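Local coordinates for CBS domain protein (Sulfolobus tokodaii, PDB 2EF7), which is of uncharacterised function but carries a pair of CBS domains, modules that in many relatives bind adenosine nucleotides and regulate the proteins that contain them, at residues Lys19-Leu23 against Asn24-Lys28; Arg53-Val56 against Lys57-Lys61. One frame throughout, in Å; residues are numbered along the deposited sequence.

Interaction 1 of 2, residues Lys19-Leu23 against Asn24-Lys28; sequences KDAKL and NDIAK
Ile26 reaches back from the first turn of a helix to the residues that lead into it. Its CG1 lies 3.9 Å from Ala21 CB, and CD1 runs on to within 3.6 Å of Ala21 O. Standing CG1 opposite its own carbonyl carbon (chi1 -62°) turns this longer branch back over Lys22 O. Lys22 O accepts the hydrogen bond from Ile26 N at 3.0 Å. One residue along, Ala27 N makes a hydrogen bond to Leu23 O at 2.9 Å. A branched aliphatic chain suits position 26, where it must fill a buried flank beside the carbonyls; an alanine here would probably open a gap beside Ala21 CB and bare the flank of Lys22 O.

Lys22 is the N-cap residue, and a water serves both it and the first turn: it accepts from Lys22 N at 3.0 Å and donates to Asp25 OD2 at 2.6 Å. The acid thus reaches the backbone ahead of the helix through solvent, and a negative charge at a helix N-terminus probably suits the helix dipole. The Lys22 and Asp25 chains run alongside each other on the exposed side, yet Lys22 NZ stays 6.4 Å from Asp25 OD2, too far for a salt bridge.

Around this turn, Ile26 also rests on Val38 of strand 37-42 and on Ala69, while Leu23 packs on Phe72. The segment links strand 16-18 to helix 23-33 in the first CBS domain, and Leu23, Asn24 and Ala27 meet Ile59 of the second subunit.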
loop_
_atom_site.group_PDB
_atom_site.type_symbol
_atom_site.label_atom_id
_atom_site.label_comp_id
_atom_site.label_asym_id
_atom_site.label_seq_id
_atom_site.Cartn_x
_atom_site.Cartn_y
_atom_site.Cartn_z
ATOM N N LYS A 19 12.932 -18.107 -25.612
ATOM C CA LYS A 19 14.295 -17.595 -25.510
ATOM C C LYS A 19 14.947 -17.145 -26.815
ATOM O O LYS A 19 15.990 -16.496 -26.790
ATOM C CB LYS A 19 15.191 -18.617 -24.805
ATOM C CG LYS A 19 15.386 -19.920 -25.543
ATOM C CD LYS A 19 16.439 -20.768 -24.833
ATOM C CE LYS A 19 16.649 -22.101 -25.539
ATOM N NZ LYS A 19 17.748 -22.888 -24.913
ATOM N N ASP A 20 14.356 -17.480 -27.955
ATOM C CA ASP A 20 14.933 -17.043 -29.222
ATOM C C ASP A 20 14.049 -16.004 -29.930
ATOM O O ASP A 20 14.285 -15.666 -31.088
ATOM C CB ASP A 20 15.193 -18.240 -30.137
ATOM C CG ASP A 20 13.923 -18.852 -30.676
ATOM O OD1 ASP A 20 12.900 -18.848 -29.959
ATOM O OD2 ASP A 20 13.954 -19.354 -31.820
ATOM N N ALA A 21 13.042 -15.495 -29.219
ATOM C CA ALA A 21 12.146 -14.479 -29.767
ATOM C C ALA A 21 12.982 -13.234 -30.046
ATOM O O ALA A 21 13.894 -12.923 -29.282
ATOM C CB ALA A 21 11.055 -14.163 -28.763
ATOM N N LYS A 22 12.676 -12.516 -31.124
ATOM C CA LYS A 22 13.453 -11.324 -31.478
ATOM C C LYS A 22 13.001 -10.076 -30.727
ATOM O O LYS A 22 11.824 -9.924 -30.409
ATOM C CB LYS A 22 13.382 -11.073 -32.986
ATOM C CG LYS A 22 13.900 -12.220 -33.836
ATOM C CD LYS A 22 13.580 -11.986 -35.305
ATOM C CE LYS A 22 13.995 -13.160 -36.179
ATOM N NZ LYS A 22 15.473 -13.347 -36.199
ATOM N N LEU A 23 13.942 -9.183 -30.456
ATOM C CA LEU A 23 13.645 -7.966 -29.724
ATOM C C LEU A 23 12.425 -7.242 -30.272
ATOM O O LEU A 23 11.517 -6.905 -29.516
ATOM C CB LEU A 23 14.862 -7.031 -29.724
ATOM C CG LEU A 23 14.749 -5.722 -28.931
ATOM C CD1 LEU A 23 16.132 -5.241 -28.530
ATOM C CD2 LEU A 23 14.045 -4.656 -29.760
ATOM N N ASN A 24 12.374 -7.021 -31.582
ATOM C CA ASN A 24 11.229 -6.303 -32.129
ATOM C C ASN A 24 9.899 -7.017 -31.919
ATOM O O ASN A 24 8.882 -6.360 -31.685
ATOM C CB ASN A 24 11.429 -5.975 -33.616
ATOM C CG ASN A 24 11.421 -7.202 -34.492
ATOM O OD1 ASN A 24 12.202 -8.130 -34.289
ATOM N ND2 ASN A 24 10.537 -7.213 -35.480
ATOM N N ASP A 25 9.885 -8.347 -31.986
ATOM C CA ASP A 25 8.628 -9.065 -31.775
ATOM C C ASP A 25 8.209 -8.970 -30.311
ATOM O O ASP A 25 7.018 -8.846 -29.992
ATOM C CB ASP A 25 8.749 -10.539 -32.190
ATOM C CG ASP A 25 8.966 -10.700 -33.682
ATOM O OD1 ASP A 25 8.390 -9.899 -34.447
ATOM O OD2 ASP A 25 9.697 -11.623 -34.094
ATOM N N ILE A 26 9.195 -9.019 -29.423
ATOM C CA ILE A 26 8.916 -8.920 -27.993
ATOM C C ILE A 26 8.358 -7.535 -27.684
ATOM O O ILE A 26 7.394 -7.399 -26.922
ATOM C CB ILE A 26 10.200 -9.139 -27.165
ATOM C CG1 ILE A 26 10.746 -10.551 -27.414
ATOM C CG2 ILE A 26 9.907 -8.913 -25.689
ATOM C CD1 ILE A 26 12.196 -10.744 -26.947
ATOM N N ALA A 27 8.973 -6.503 -28.265
ATOM C CA ALA A 27 8.509 -5.145 -28.021
ATOM C C ALA A 27 7.083 -5.034 -28.533
ATOM O O ALA A 27 6.251 -4.353 -27.941
ATOM C CB ALA A 27 9.409 -4.126 -28.729
ATOM N N LYS A 28 6.798 -5.725 -29.629
ATOM C CA LYS A 28 5.465 -5.677 -30.194
ATOM C C LYS A 28 4.449 -6.293 -29.240
ATOM O O LYS A 28 3.342 -5.777 -29.098
ATOM C CB LYS A 28 5.425 -6.403 -31.539
ATOM C CG LYS A 28 4.074 -6.317 -32.241
ATOM C CD LYS A 28 4.153 -6.838 -33.665
ATOM C CE LYS A 28 2.831 -6.663 -34.402
ATOM N NZ LYS A 28 2.982 -6.863 -35.875
HETATM O O HOH W 1 10.381 -13.663 -32.592
#

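Interaction 2 of 2, residues Arg53-Val56 against Lys57-Lys61; sequences RDIV and KAIGK
Lys57 folds back along helix 52-60 towards Arg53 and Asp54, four and three residues earlier. Its CB sits 3.2 Å from Arg53 O, the carbonyl that receives the hydrogen bond from Lys57 N at 2.8 Å. From there CG leaves opposite the backbone N, and bends at chi2 (127°) and chi3 (61°) curl the rest of the chain back toward the start of the helix. Lys57 CE passes 4.5 Å from Asp54 OD1. At the tip, Lys57 NZ comes to 4.1 Å from Arg53 CG, meeting the aliphatic part of the arginine as the two chains cross at a slant. The direct gap between Lys57 NZ and Asp54 OD1 is 4.9 Å. A water lies between them, weakly bonded to NZ and doubtfully close to OD1, so any link through it is tentative. A long, flexible lysine suits this exposed side, since its methylenes can lie along the helix while the ammonium stays in water.

The polar ends of its neighbours have firmer partners: Asp54 OD2 accepts a hydrogen bond from Thr51 N and is hydrogen-bonded to Thr74 OG1, and Arg53 NE forms a salt bridge with Glu52 of the second subunit.

The buried side is apolar. Ile55 and Ile59 point the same way, CG2 of Ile55 meeting CD1 of Ile59 at 3.9 Å. A small residue suits the buried place of Ala58, whose methyl lies against Phe72 and Lys63. The N-H groups of Ala58, Ile59 and Gly60 bond in turn to the carbonyls of Asp54, Ile55 and Val56.

Helix 52-60 follows strand 45-51. Ile55 also lies on Phe72, while Val56 packs on Ala27 of the second subunit, and Ile59 on Ile59 of that subunit.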
loop_
_atom_site.group_PDB
_atom_site.type_symbol
_atom_site.label_atom_id
_atom_site.label_comp_id
_atom_site.label_asym_id
_atom_site.label_seq_id
_atom_site.Cartn_x
_atom_site.Cartn_y
_atom_site.Cartn_z
ATOM N N ARG A 53 13.108 -1.678 -19.505
ATOM C CA ARG A 53 14.468 -1.195 -19.320
ATOM C C ARG A 53 15.488 -2.104 -19.999
ATOM O O ARG A 53 16.476 -1.627 -20.570
ATOM C CB ARG A 53 14.786 -1.075 -17.831
ATOM C CG ARG A 53 16.193 -0.600 -17.548
ATOM C CD ARG A 53 16.270 0.064 -16.190
ATOM N NE ARG A 53 15.241 1.093 -16.058
ATOM C CZ ARG A 53 15.181 1.982 -15.073
ATOM N NH1 ARG A 53 16.099 1.980 -14.115
ATOM N NH2 ARG A 53 14.196 2.869 -15.041
ATOM N N ASP A 54 15.251 -3.413 -19.942
ATOM C CA ASP A 54 16.164 -4.349 -20.580
ATOM C C ASP A 54 16.177 -4.095 -22.071
ATOM O O ASP A 54 17.223 -4.195 -22.710
ATOM C CB ASP A 54 15.758 -5.795 -20.322
ATOM C CG ASP A 54 15.978 -6.209 -18.884
ATOM O OD1 ASP A 54 16.977 -5.748 -18.291
ATOM O OD2 ASP A 54 15.166 -7.003 -18.359
ATOM N N ILE A 55 15.014 -3.770 -22.628
ATOM C CA ILE A 55 14.928 -3.492 -24.050
ATOM C C ILE A 55 15.702 -2.218 -24.385
ATOM O O ILE A 55 16.516 -2.208 -25.306
ATOM C CB ILE A 55 13.457 -3.344 -24.505
ATOM C CG1 ILE A 55 12.797 -4.729 -24.543
ATOM C CG2 ILE A 55 13.384 -2.702 -25.894
ATOM C CD1 ILE A 55 11.403 -4.720 -25.119
ATOM N N VAL A 56 15.461 -1.155 -23.625
ATOM C CA VAL A 56 16.140 0.112 -23.865
ATOM C C VAL A 56 17.645 -0.040 -23.707
ATOM O O VAL A 56 18.424 0.517 -24.472
ATOM C CB VAL A 56 15.645 1.200 -22.901
ATOM C CG1 VAL A 56 16.499 2.472 -23.056
ATOM C CG2 VAL A 56 14.197 1.514 -23.196
ATOM N N LYS A 57 18.049 -0.810 -22.710
ATOM C CA LYS A 57 19.458 -1.028 -22.458
ATOM C C LYS A 57 20.110 -1.716 -23.659
ATOM O O LYS A 57 21.173 -1.299 -24.116
ATOM C CB LYS A 57 19.616 -1.878 -21.197
ATOM C CG LYS A 57 20.970 -1.798 -20.539
ATOM C CD LYS A 57 20.825 -1.449 -19.062
ATOM C CE LYS A 57 20.033 -2.504 -18.298
ATOM N NZ LYS A 57 19.911 -2.163 -16.847
ATOM N N ALA A 58 19.474 -2.760 -24.184
ATOM C CA ALA A 58 20.044 -3.477 -25.323
ATOM C C ALA A 58 20.190 -2.566 -26.538
ATOM O O ALA A 58 21.184 -2.646 -27.275
ATOM C CB ALA A 58 19.192 -4.676 -25.668
ATOM N N ILE A 59 19.205 -1.696 -26.751
ATOM C CA ILE A 59 19.253 -0.770 -27.878
ATOM C C ILE A 59 20.371 0.230 -27.642
ATOM O O ILE A 59 21.146 0.527 -28.548
ATOM C CB ILE A 59 17.912 -0.037 -28.047
ATOM C CG1 ILE A 59 16.848 -1.062 -28.436
ATOM C CG2 ILE A 59 18.020 1.057 -29.122
ATOM C CD1 ILE A 59 15.464 -0.513 -28.406
ATOM N N GLY A 60 20.464 0.723 -26.413
ATOM C CA GLY A 60 21.507 1.667 -26.078
ATOM C C GLY A 60 22.890 1.050 -26.218
ATOM O O GLY A 60 23.889 1.765 -26.242
ATOM N N LYS A 61 22.953 -0.277 -26.304
ATOM C CA LYS A 61 24.229 -0.966 -26.450
ATOM C C LYS A 61 24.429 -1.369 -27.907
ATOM O O LYS A 61 25.296 -2.176 -28.219
ATOM C CB LYS A 61 24.281 -2.213 -25.563
ATOM C CG LYS A 61 24.030 -1.970 -24.078
ATOM C CD LYS A 61 25.103 -1.108 -23.451
ATOM C CE LYS A 61 24.893 -0.971 -21.948
ATOM N NZ LYS A 61 25.926 -0.096 -21.327
HETATM O O HOH W 2 17.434 -4.326 -16.393
#

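Interactions 1 and 2 belong to the same CBS domain, one at the start of helix 23-33 and the other along helix 52-60, and they touch: Leu23 CD1 lies 4.2 Å from Ala58 CB, and Ala27 CA is 4.1 Å from Ile55 CD1. Phe72 is shared, meeting Leu23 from the first and Ile55 and Ala58 from the second. Each has an apolar inner side and a solvent side where a water lies by an aspartate, joining it to a backbone N-H in interaction 1 and, more doubtfully, to a lysine ammonium through a weak bond in interaction 2. Interaction 2 is the more buried. Both helices face the second subunit, where the Ala27 and Ile59 surfaces are paired across the interface.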